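Local atomic coordinates of flagellar basal body protein (Helicobacter pylori, PDB entry 5NPY), a protein that probably builds part of the flagellar hook, the curved extracellular joint thought to pass motor torque to the filament. Residues 370-383 with 393-407. Sequence-based numbering, arbitrary orientation.
Sequences KYLLQSEYYMTNSN and RKNQTWEVKSYIVDP. With 144 (tris-hydroxymethyl-methyl-ammonium), chain B.
M379 lies over the indole of W398 where strands 370-381 and 396-406 pair as antiparallel neighbours. Its CB sits 3.8 Å from the centroid of the W398 six-membered ring, only 9° off the normal, a CH-pi contact. With CG anti to the backbone N (chi1 -167°) and the chain extended to SD, the sulfur lies 3.8 Å from W398 CZ2, an oblique Met-aromatic contact that suits a flexible, polarisable thioether. On the same side of the sheet V400 lies alongside Y377, its CG1 over one face of the phenol, while the Y377 hydroxyl bonds to T359. Further along, S375 OG and S402 OG share a hydrogen bond of 2.9 Å, and Y446 also bonds to S375 OG; two small hydroxyls fit this close non-hydrogen-bonded pair.

The other side mixes L372 and V405 with longer polar chains. The Y403 hydroxyl donates to E376 OE1 (2.9 Å), reaching it from above the carboxylate plane with ring and carboxylate 79° apart; Y356 holds the second E376 oxygen.

Toward the strand ends a classic beta bulge sets T380 and N381 both against T397. T397 OG1 donates to T380 OG1 at 2.6 Å, and T380 OG1 in turn donates to O3 of the bound tris-hydroxymethyl-methyl-ammonium, whose O3 hydroxyl donates to E399 OE2 (2.7 Å). N381 works at both ends of its amide: R393 NE and NH2 grip OD1 side-on from one face, NE at 2.8 Å, and ND2 donates to R393 O and N395 O.

This hairpin, between strands 346-364 and 411-423 of a large antiparallel sheet, thus joins a largely apolar side, continued by Y377 against strand 192-198, to a polar end where hydrogen bonds run from T397 through T380 and ligand O3 to E399. A carboxylate there would probably also favour the ligand's positive charge, and N381, together with the N226 carbonyl, holds the R393 guanidinium, which lines the pocket.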
loop_
_atom_site.group_PDB
_atom_site.type_symbol
_atom_site.label_atom_id
_atom_site.label_comp_id
_atom_site.label_asym_id
_atom_site.label_seq_id
_atom_site.Cartn_x
_atom_site.Cartn_y
_atom_site.Cartn_z
ATOM N N LYS A 370 -15.249 -6.907 -3.531
ATOM C CA LYS A 370 -14.108 -6.154 -4.006
ATOM C C LYS A 370 -14.564 -4.873 -4.697
ATOM O O LYS A 370 -15.478 -4.887 -5.527
ATOM C CB LYS A 370 -13.263 -7.009 -4.948
ATOM C CG LYS A 370 -11.916 -6.381 -5.308
ATOM C CD LYS A 370 -11.183 -7.239 -6.354
ATOM C CE LYS A 370 -11.878 -7.182 -7.720
ATOM N NZ LYS A 370 -11.423 -8.260 -8.658
ATOM N N TYR A 371 -13.927 -3.768 -4.324
ATOM C CA TYR A 371 -13.966 -2.501 -5.028
ATOM C C TYR A 371 -12.533 -2.107 -5.374
ATOM O O TYR A 371 -11.569 -2.693 -4.874
ATOM C CB TYR A 371 -14.645 -1.429 -4.169
ATOM C CG TYR A 371 -16.137 -1.618 -4.031
ATOM C CD1 TYR A 371 -17.018 -0.852 -4.781
ATOM C CD2 TYR A 371 -16.667 -2.558 -3.153
ATOM C CE1 TYR A 371 -18.386 -1.009 -4.668
ATOM C CE2 TYR A 371 -18.040 -2.728 -3.029
ATOM C CZ TYR A 371 -18.896 -1.944 -3.790
ATOM O OH TYR A 371 -20.266 -2.091 -3.688
ATOM N N LEU A 372 -12.384 -1.127 -6.259
ATOM C CA LEU A 372 -11.083 -0.801 -6.836
ATOM C C LEU A 372 -10.705 0.645 -6.502
ATOM O O LEU A 372 -11.313 1.588 -7.018
ATOM C CB LEU A 372 -11.108 -1.041 -8.343
ATOM C CG LEU A 372 -11.335 -2.481 -8.841
ATOM C CD1 LEU A 372 -11.479 -2.458 -10.363
ATOM C CD2 LEU A 372 -10.217 -3.469 -8.426
ATOM N N LEU A 373 -9.702 0.821 -5.650
ATOM C CA LEU A 373 -9.247 2.160 -5.261
ATOM C C LEU A 373 -8.260 2.639 -6.329
ATOM O O LEU A 373 -7.112 2.174 -6.399
ATOM C CB LEU A 373 -8.653 2.135 -3.854
ATOM C CG LEU A 373 -8.022 3.438 -3.296
ATOM C CD1 LEU A 373 -8.808 4.628 -3.711
ATOM C CD2 LEU A 373 -7.916 3.456 -1.795
ATOM N N GLN A 374 -8.712 3.550 -7.193
ATOM C CA GLN A 374 -7.914 3.971 -8.334
ATOM C C GLN A 374 -7.337 5.360 -8.108
ATOM O O GLN A 374 -7.909 6.192 -7.391
ATOM C CB GLN A 374 -8.718 3.935 -9.627
ATOM C CG GLN A 374 -9.129 2.505 -9.992
ATOM C CD GLN A 374 -9.715 2.355 -11.376
ATOM O OE1 GLN A 374 -9.856 3.321 -12.122
ATOM N NE2 GLN A 374 -10.066 1.124 -11.726
ATOM N N SER A 375 -6.156 5.573 -8.688
ATOM C CA SER A 375 -5.445 6.841 -8.631
ATOM C C SER A 375 -4.852 7.104 -9.991
ATOM O O SER A 375 -4.215 6.219 -10.561
ATOM C CB SER A 375 -4.311 6.843 -7.605
ATOM O OG SER A 375 -4.804 6.959 -6.298
ATOM N N GLU A 376 -5.035 8.322 -10.483
ATOM C CA GLU A 376 -4.374 8.800 -11.682
ATOM C C GLU A 376 -3.508 10.008 -11.334
ATOM O O GLU A 376 -3.933 10.888 -10.581
ATOM C CB GLU A 376 -5.397 9.169 -12.722
ATOM C CG GLU A 376 -6.491 8.134 -12.924
ATOM C CD GLU A 376 -7.355 8.529 -14.098
ATOM O OE1 GLU A 376 -8.519 8.915 -13.897
ATOM O OE2 GLU A 376 -6.825 8.539 -15.228
ATOM N N TYR A 377 -2.309 10.057 -11.910
ATOM C CA TYR A 377 -1.257 11.002 -11.536
ATOM C C TYR A 377 -0.888 11.851 -12.745
ATOM O O TYR A 377 -0.655 11.321 -13.844
ATOM C CB TYR A 377 -0.006 10.254 -11.020
ATOM C CG TYR A 377 -0.258 9.212 -9.917
ATOM C CD1 TYR A 377 0.211 9.416 -8.613
ATOM C CD2 TYR A 377 -0.950 8.017 -10.186
ATOM C CE1 TYR A 377 -0.017 8.469 -7.593
ATOM C CE2 TYR A 377 -1.159 7.070 -9.191
ATOM C CZ TYR A 377 -0.700 7.305 -7.884
ATOM O OH TYR A 377 -0.921 6.375 -6.872
ATOM N N TYR A 378 -0.823 13.164 -12.543
ATOM C CA TYR A 378 -0.444 14.105 -13.586
ATOM C C TYR A 378 0.684 14.959 -13.039
ATOM O O TYR A 378 0.532 15.558 -11.971
ATOM C CB TYR A 378 -1.626 14.981 -14.002
ATOM C CG TYR A 378 -2.900 14.217 -14.327
ATOM C CD1 TYR A 378 -3.892 14.026 -13.370
ATOM C CD2 TYR A 378 -3.115 13.703 -15.586
ATOM C CE1 TYR A 378 -5.065 13.322 -13.666
ATOM C CE2 TYR A 378 -4.262 12.996 -15.887
ATOM C CZ TYR A 378 -5.230 12.809 -14.925
ATOM O OH TYR A 378 -6.364 12.109 -15.235
ATOM N N MET A 379 1.811 15.025 -13.761
ATOM C CA MET A 379 2.978 15.780 -13.289
ATOM C C MET A 379 2.841 17.256 -13.604
ATOM O O MET A 379 2.531 17.635 -14.733
ATOM C CB MET A 379 4.273 15.271 -13.900
ATOM C CG MET A 379 5.513 15.825 -13.201
ATOM S SD MET A 379 6.987 14.928 -13.800
ATOM C CE MET A 379 7.634 16.088 -14.978
ATOM N N THR A 380 3.118 18.092 -12.613
ATOM C CA THR A 380 2.845 19.514 -12.733
ATOM C C THR A 380 4.079 20.377 -12.593
ATOM O O THR A 380 4.064 21.522 -13.057
ATOM C CB THR A 380 1.823 19.958 -11.665
ATOM O OG1 THR A 380 2.342 19.639 -10.355
ATOM C CG2 THR A 380 0.487 19.244 -11.863
ATOM N N ASN A 381 5.123 19.877 -11.951
ATOM C CA ASN A 381 6.316 20.650 -11.675
ATOM C C ASN A 381 7.514 19.718 -11.668
ATOM O O ASN A 381 7.457 18.639 -11.073
ATOM C CB ASN A 381 6.242 21.378 -10.325
ATOM C CG ASN A 381 7.296 22.442 -10.200
ATOM O OD1 ASN A 381 7.227 23.470 -10.866
ATOM N ND2 ASN A 381 8.301 22.187 -9.378
ATOM N N SER A 382 8.596 20.140 -12.307
ATOM C CA SER A 382 9.804 19.327 -12.316
ATOM C C SER A 382 10.885 20.006 -11.480
ATOM O O SER A 382 10.911 21.237 -11.347
ATOM C CB SER A 382 10.288 19.086 -13.749
ATOM O OG SER A 382 10.894 20.253 -14.249
ATOM N N ASN A 383 11.749 19.196 -10.877
ATOM C CA ASN A 383 12.815 19.718 -10.021
ATOM C C ASN A 383 14.015 20.089 -10.896
ATOM O O ASN A 383 14.757 19.230 -11.366
ATOM C CB ASN A 383 13.178 18.711 -8.935
ATOM C CG ASN A 383 14.559 18.977 -8.304
ATOM O OD1 ASN A 383 15.462 18.136 -8.372
ATOM N ND2 ASN A 383 14.727 20.152 -7.717
ATOM N N ARG A 393 9.134 26.668 -6.427
ATOM C CA ARG A 393 8.699 25.443 -7.084
ATOM C C ARG A 393 9.919 24.557 -7.275
ATOM O O ARG A 393 10.167 24.035 -8.372
ATOM C CB ARG A 393 8.005 25.758 -8.408
ATOM C CG ARG A 393 6.791 26.709 -8.276
ATOM C CD ARG A 393 6.289 27.078 -9.660
ATOM N NE ARG A 393 5.919 25.871 -10.402
ATOM C CZ ARG A 393 4.691 25.534 -10.797
ATOM N NH1 ARG A 393 3.643 26.325 -10.596
ATOM N NH2 ARG A 393 4.534 24.400 -11.464
ATOM N N LYS A 394 10.694 24.406 -6.198
ATOM C CA LYS A 394 11.852 23.527 -6.234
ATOM C C LYS A 394 11.448 22.057 -6.356
ATOM O O LYS A 394 12.068 21.291 -7.118
ATOM C CB LYS A 394 12.702 23.733 -4.979
ATOM C CG LYS A 394 14.127 23.237 -5.122
ATOM C CD LYS A 394 14.447 22.227 -4.068
ATOM C CE LYS A 394 14.181 22.781 -2.677
ATOM N NZ LYS A 394 13.927 21.657 -1.756
ATOM N N ASN A 395 10.477 21.618 -5.555
ATOM C CA ASN A 395 10.146 20.198 -5.491
ATOM C C ASN A 395 9.350 19.734 -6.703
ATOM O O ASN A 395 8.431 20.423 -7.170
ATOM C CB ASN A 395 9.346 19.892 -4.232
ATOM C CG ASN A 395 10.155 20.033 -3.019
ATOM O OD1 ASN A 395 11.372 20.129 -3.113
ATOM N ND2 ASN A 395 9.503 20.066 -1.850
ATOM N N GLN A 396 9.683 18.538 -7.189
ATOM C CA GLN A 396 8.852 17.901 -8.198
ATOM C C GLN A 396 7.500 17.572 -7.588
ATOM O O GLN A 396 7.414 17.122 -6.441
ATOM C CB GLN A 396 9.508 16.634 -8.729
ATOM C CG GLN A 396 8.525 15.643 -9.302
ATOM C CD GLN A 396 9.164 14.749 -10.313
ATOM O OE1 GLN A 396 9.997 15.196 -11.112
ATOM N NE2 GLN A 396 8.788 13.463 -10.296
ATOM N N THR A 397 6.432 17.826 -8.343
ATOM C CA THR A 397 5.094 17.573 -7.825
ATOM C C THR A 397 4.240 16.913 -8.887
ATOM O O THR A 397 4.381 17.176 -10.083
ATOM C CB THR A 397 4.345 18.865 -7.309
ATOM O OG1 THR A 397 4.063 19.755 -8.394
ATOM C CG2 THR A 397 5.166 19.574 -6.261
ATOM N N TRP A 398 3.317 16.094 -8.413
ATOM C CA TRP A 398 2.245 15.514 -9.205
ATOM C C TRP A 398 0.930 15.846 -8.522
ATOM O O TRP A 398 0.871 15.903 -7.294
ATOM C CB TRP A 398 2.396 13.979 -9.328
ATOM C CG TRP A 398 3.663 13.526 -9.960
ATOM C CD1 TRP A 398 4.932 13.783 -9.534
ATOM C CD2 TRP A 398 3.794 12.675 -11.119
ATOM N NE1 TRP A 398 5.845 13.149 -10.358
ATOM C CE2 TRP A 398 5.170 12.475 -11.339
ATOM C CE3 TRP A 398 2.875 12.071 -11.990
ATOM C CZ2 TRP A 398 5.654 11.714 -12.401
ATOM C CZ3 TRP A 398 3.353 11.308 -13.031
ATOM C CH2 TRP A 398 4.735 11.131 -13.228
ATOM N N GLU A 399 -0.130 16.049 -9.311
ATOM C CA GLU A 399 -1.486 16.134 -8.769
ATOM C C GLU A 399 -2.214 14.820 -9.006
ATOM O O GLU A 399 -2.311 14.353 -10.156
ATOM C CB GLU A 399 -2.291 17.285 -9.382
ATOM C CG GLU A 399 -1.648 18.625 -9.151
ATOM C CD GLU A 399 -2.611 19.775 -9.290
ATOM O OE1 GLU A 399 -3.822 19.565 -9.084
ATOM O OE2 GLU A 399 -2.144 20.886 -9.592
ATOM N N VAL A 400 -2.771 14.261 -7.925
ATOM C CA VAL A 400 -3.348 12.916 -7.913
ATOM C C VAL A 400 -4.870 12.983 -7.736
ATOM O O VAL A 400 -5.375 13.581 -6.778
ATOM C CB VAL A 400 -2.711 12.064 -6.803
ATOM C CG1 VAL A 400 -3.260 10.650 -6.851
ATOM C CG2 VAL A 400 -1.115 12.146 -6.835
ATOM N N LYS A 401 -5.589 12.298 -8.620
ATOM C CA LYS A 401 -7.048 12.223 -8.643
ATOM C C LYS A 401 -7.442 10.810 -8.223
ATOM O O LYS A 401 -7.180 9.858 -8.961
ATOM C CB LYS A 401 -7.531 12.553 -10.060
ATOM C CG LYS A 401 -8.916 12.077 -10.473
ATOM C CD LYS A 401 -9.113 12.265 -11.990
ATOM C CE LYS A 401 -10.580 12.527 -12.320
ATOM N NZ LYS A 401 -10.757 13.081 -13.685
ATOM N N SER A 402 -8.052 10.660 -7.037
ATOM C CA SER A 402 -8.358 9.340 -6.493
ATOM C C SER A 402 -9.862 9.134 -6.278
ATOM O O SER A 402 -10.579 10.052 -5.855
ATOM C CB SER A 402 -7.627 9.095 -5.171
ATOM O OG SER A 402 -6.227 9.308 -5.275
ATOM N N TYR A 403 -10.321 7.901 -6.521
ATOM C CA TYR A 403 -11.732 7.531 -6.430
ATOM C C TYR A 403 -11.819 6.011 -6.369
ATOM O O TYR A 403 -10.821 5.303 -6.559
ATOM C CB TYR A 403 -12.536 8.080 -7.614
ATOM C CG TYR A 403 -11.871 7.776 -8.946
ATOM C CD1 TYR A 403 -12.181 6.612 -9.649
ATOM C CD2 TYR A 403 -10.906 8.631 -9.484
ATOM C CE1 TYR A 403 -11.558 6.313 -10.860
ATOM C CE2 TYR A 403 -10.265 8.321 -10.697
ATOM C CZ TYR A 403 -10.611 7.154 -11.373
ATOM O OH TYR A 403 -10.018 6.822 -12.559
ATOM N N ILE A 404 -13.035 5.519 -6.113
ATOM C CA ILE A 404 -13.320 4.096 -5.941
ATOM C C ILE A 404 -14.307 3.655 -7.014
ATOM O O ILE A 404 -15.380 4.254 -7.162
ATOM C CB ILE A 404 -13.887 3.806 -4.541
ATOM C CG1 ILE A 404 -12.866 4.168 -3.472
ATOM C CG2 ILE A 404 -14.296 2.345 -4.433
ATOM C CD1 ILE A 404 -13.398 3.996 -2.069
ATOM N N VAL A 405 -13.967 2.606 -7.756
ATOM C CA VAL A 405 -14.838 2.136 -8.824
ATOM C C VAL A 405 -15.379 0.766 -8.454
ATOM O O VAL A 405 -14.681 -0.056 -7.851
ATOM C CB VAL A 405 -14.148 2.119 -10.209
ATOM C CG1 VAL A 405 -12.857 2.904 -10.186
ATOM C CG2 VAL A 405 -13.950 0.694 -10.738
ATOM N N ASP A 406 -16.640 0.544 -8.779
ATOM C CA ASP A 406 -17.221 -0.783 -8.690
ATOM C C ASP A 406 -16.717 -1.609 -9.868
ATOM O O ASP A 406 -17.003 -1.260 -11.022
ATOM C CB ASP A 406 -18.743 -0.687 -8.702
ATOM C CG ASP A 406 -19.429 -2.046 -8.615
ATOM O OD1 ASP A 406 -18.771 -3.053 -8.277
ATOM O OD2 ASP A 406 -20.644 -2.099 -8.864
ATOM N N PRO A 407 -15.950 -2.678 -9.638
ATOM C CA PRO A 407 -15.501 -3.500 -10.771
ATOM C C PRO A 407 -16.649 -4.140 -11.516
ATOM O O PRO A 407 -16.479 -4.522 -12.677
ATOM C CB PRO A 407 -14.605 -4.559 -10.111
ATOM C CG PRO A 407 -15.156 -4.694 -8.730
ATOM C CD PRO A 407 -15.656 -3.311 -8.343
HETATM C C1 144 B . 1.499 24.198 -7.226
HETATM N N 144 B . 1.369 23.218 -8.304
HETATM C C2 144 B . 1.070 23.904 -9.560
HETATM O O2 144 B . -0.281 24.272 -9.698
HETATM C C3 144 B . 0.293 22.280 -8.003
HETATM O O3 144 B . 0.431 21.105 -8.770
HETATM C C4 144 B . 2.589 22.423 -8.524
HETATM O O4 144 B . 3.741 22.719 -7.765
HETATM O O HOH W 1 -8.726 14.608 -14.742
HETATM O O HOH W 2 12.731 23.347 -9.958
#